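Local coordinates for protein carbon monoxide oxidation system transcription regulator CooA-1 (Carboxydothermus hydrogenoformans, PDB 6CPB) that senses carbon monoxide through a heme-binding regulatory domain, the part present here, and probably controls transcription by binding DNA, at residues A[19-24]-A[107-112]. Numbering follows the deposited sequence.
Sequences GVLKEF and PAFSLN
Phe-109 reaches about halfway across the gap to 19-24, where Leu-21 and Val-20 come out to meet the far edge of its ring. From CB, which leaves the helix aimed at 19-24, the side chain runs to CG, set beside the backbone N and anti to the carbonyl carbon (chi1 -65°), and the ring carries on in the direction CB already gives; the backbones stay well apart, with the CA atoms of Leu-21 and Phe-109 10.9 Å from each other. Only the outer part of the ring touches. Leu-21 CD2 lies near the ring plane, 4.0 Å from Phe-109 CZ, and almost as close to CE1. On the CE2 side, Val-20 CG1 comes up 4.5 Å from Phe-109 CE2, a looser contact, again at the edge. The two aliphatic side chains thus meet the rim of the ring. Behind it, Ser-110 OG bonds to Pro-107 O at 2.6 Å, in the carbonyl plane on a lone pair, and the same oxygen also accepts from Ser-110 N. The Ser-110 hydroxyl also pairs with Ser-110 of the second subunit. Around the buried ring pack Leu-8, Val-11 of helix 9-12 and Phe-99 of helix 96-105, while Leu-21 rests on Leu-92 of strand 89-95: the short helix 18-21 is joined to the start of the long helix 108-135 within the cyclic-nucleotide-binding-like domain.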
loop_
_atom_site.group_PDB
_atom_site.type_symbol
_atom_site.label_atom_id
_atom_site.label_comp_id
_atom_site.label_asym_id
_atom_site.label_seq_id
_atom_site.Cartn_x
_atom_site.Cartn_y
_atom_site.Cartn_z
ATOM N N GLY A 19 -0.102 12.617 -23.429
ATOM C CA GLY A 19 -1.076 11.771 -24.098
ATOM C C GLY A 19 -1.763 10.814 -23.143
ATOM O O GLY A 19 -2.987 10.665 -23.164
ATOM N N VAL A 20 -0.987 10.156 -22.283
ATOM C CA VAL A 20 -1.604 9.189 -21.392
ATOM C C VAL A 20 -2.492 9.888 -20.366
ATOM O O VAL A 20 -3.527 9.348 -19.965
ATOM C CB VAL A 20 -0.550 8.253 -20.771
ATOM C CG1 VAL A 20 0.369 8.996 -19.839
ATOM C CG2 VAL A 20 -1.221 7.091 -20.071
ATOM N N LEU A 21 -2.142 11.113 -19.967
ATOM C CA LEU A 21 -2.982 11.836 -19.019
ATOM C C LEU A 21 -4.328 12.213 -19.625
ATOM O O LEU A 21 -5.308 12.372 -18.884
ATOM C CB LEU A 21 -2.244 13.057 -18.479
ATOM C CG LEU A 21 -1.061 12.705 -17.569
ATOM C CD1 LEU A 21 -0.155 13.908 -17.355
ATOM C CD2 LEU A 21 -1.532 12.138 -16.230
ATOM N N LYS A 22 -4.411 12.338 -20.956
ATOM C CA LYS A 22 -5.695 12.591 -21.607
ATOM C C LYS A 22 -6.661 11.426 -21.450
ATOM O O LYS A 22 -7.862 11.599 -21.679
ATOM C CB LYS A 22 -5.496 12.873 -23.095
ATOM C CG LYS A 22 -4.857 14.206 -23.391
ATOM C CD LYS A 22 -4.623 14.380 -24.888
ATOM C CE LYS A 22 -3.804 15.617 -25.174
ATOM N NZ LYS A 22 -3.524 15.752 -26.624
ATOM N N GLU A 23 -6.173 10.244 -21.073
ATOM C CA GLU A 23 -7.059 9.113 -20.835
ATOM C C GLU A 23 -7.867 9.288 -19.565
ATOM O O GLU A 23 -8.909 8.645 -19.417
ATOM C CB GLU A 23 -6.245 7.832 -20.725
ATOM C CG GLU A 23 -5.494 7.495 -21.995
ATOM C CD GLU A 23 -4.705 6.213 -21.875
ATOM O OE1 GLU A 23 -5.099 5.338 -21.079
ATOM O OE2 GLU A 23 -3.690 6.082 -22.587
ATOM N N PHE A 24 -7.401 10.126 -18.648
ATOM C CA PHE A 24 -8.075 10.368 -17.379
ATOM C C PHE A 24 -9.156 11.429 -17.561
ATOM O O PHE A 24 -9.043 12.328 -18.397
ATOM C CB PHE A 24 -7.079 10.900 -16.337
ATOM C CG PHE A 24 -6.028 9.911 -15.878
ATOM C CD1 PHE A 24 -4.994 9.510 -16.716
ATOM C CD2 PHE A 24 -6.048 9.435 -14.577
ATOM C CE1 PHE A 24 -4.021 8.636 -16.258
ATOM C CE2 PHE A 24 -5.070 8.571 -14.118
ATOM C CZ PHE A 24 -4.060 8.168 -14.961
ATOM N N PRO A 107 5.324 3.074 -15.407
ATOM C CA PRO A 107 5.272 2.597 -14.017
ATOM C C PRO A 107 5.465 3.674 -12.956
ATOM O O PRO A 107 5.215 3.391 -11.778
ATOM C CB PRO A 107 6.388 1.543 -13.957
ATOM C CG PRO A 107 7.207 1.772 -15.126
ATOM C CD PRO A 107 6.384 2.411 -16.171
ATOM N N ALA A 108 5.879 4.892 -13.307
ATOM C CA ALA A 108 6.031 5.932 -12.292
ATOM C C ALA A 108 4.769 6.101 -11.446
ATOM O O ALA A 108 4.853 6.303 -10.228
ATOM C CB ALA A 108 6.401 7.255 -12.950
ATOM N N PHE A 109 3.589 6.014 -12.065
ATOM C CA PHE A 109 2.351 6.185 -11.316
ATOM C C PHE A 109 2.260 5.176 -10.183
ATOM O O PHE A 109 1.736 5.478 -9.099
ATOM C CB PHE A 109 1.142 6.011 -12.239
ATOM C CG PHE A 109 1.011 7.071 -13.317
ATOM C CD1 PHE A 109 0.470 8.309 -13.034
ATOM C CD2 PHE A 109 1.374 6.803 -14.620
ATOM C CE1 PHE A 109 0.330 9.267 -14.023
ATOM C CE2 PHE A 109 1.250 7.757 -15.607
ATOM C CZ PHE A 109 0.718 8.986 -15.312
ATOM N N SER A 110 2.752 3.963 -10.417
ATOM C CA SER A 110 2.634 2.919 -9.416
ATOM C C SER A 110 3.594 3.124 -8.259
ATOM O O SER A 110 3.321 2.644 -7.155
ATOM C CB SER A 110 2.883 1.561 -10.055
ATOM O OG SER A 110 4.260 1.358 -10.394
ATOM N N LEU A 111 4.718 3.804 -8.470
ATOM C CA LEU A 111 5.649 4.002 -7.368
ATOM C C LEU A 111 5.100 4.978 -6.343
ATOM O O LEU A 111 5.292 4.798 -5.136
ATOM C CB LEU A 111 7.007 4.458 -7.885
ATOM C CG LEU A 111 7.831 3.358 -8.572
ATOM C CD1 LEU A 111 9.161 3.896 -9.054
ATOM C CD2 LEU A 111 8.064 2.166 -7.651
ATOM N N ASN A 112 4.402 6.005 -6.798
ATOM C CA ASN A 112 3.738 6.865 -5.840
ATOM C C ASN A 112 2.619 6.113 -5.137
ATOM O O ASN A 112 2.407 6.290 -3.929
ATOM C CB ASN A 112 3.217 8.128 -6.521
ATOM C CG ASN A 112 2.535 9.050 -5.552
ATOM O OD1 ASN A 112 1.320 9.026 -5.409
ATOM N ND2 ASN A 112 3.320 9.856 -4.856
#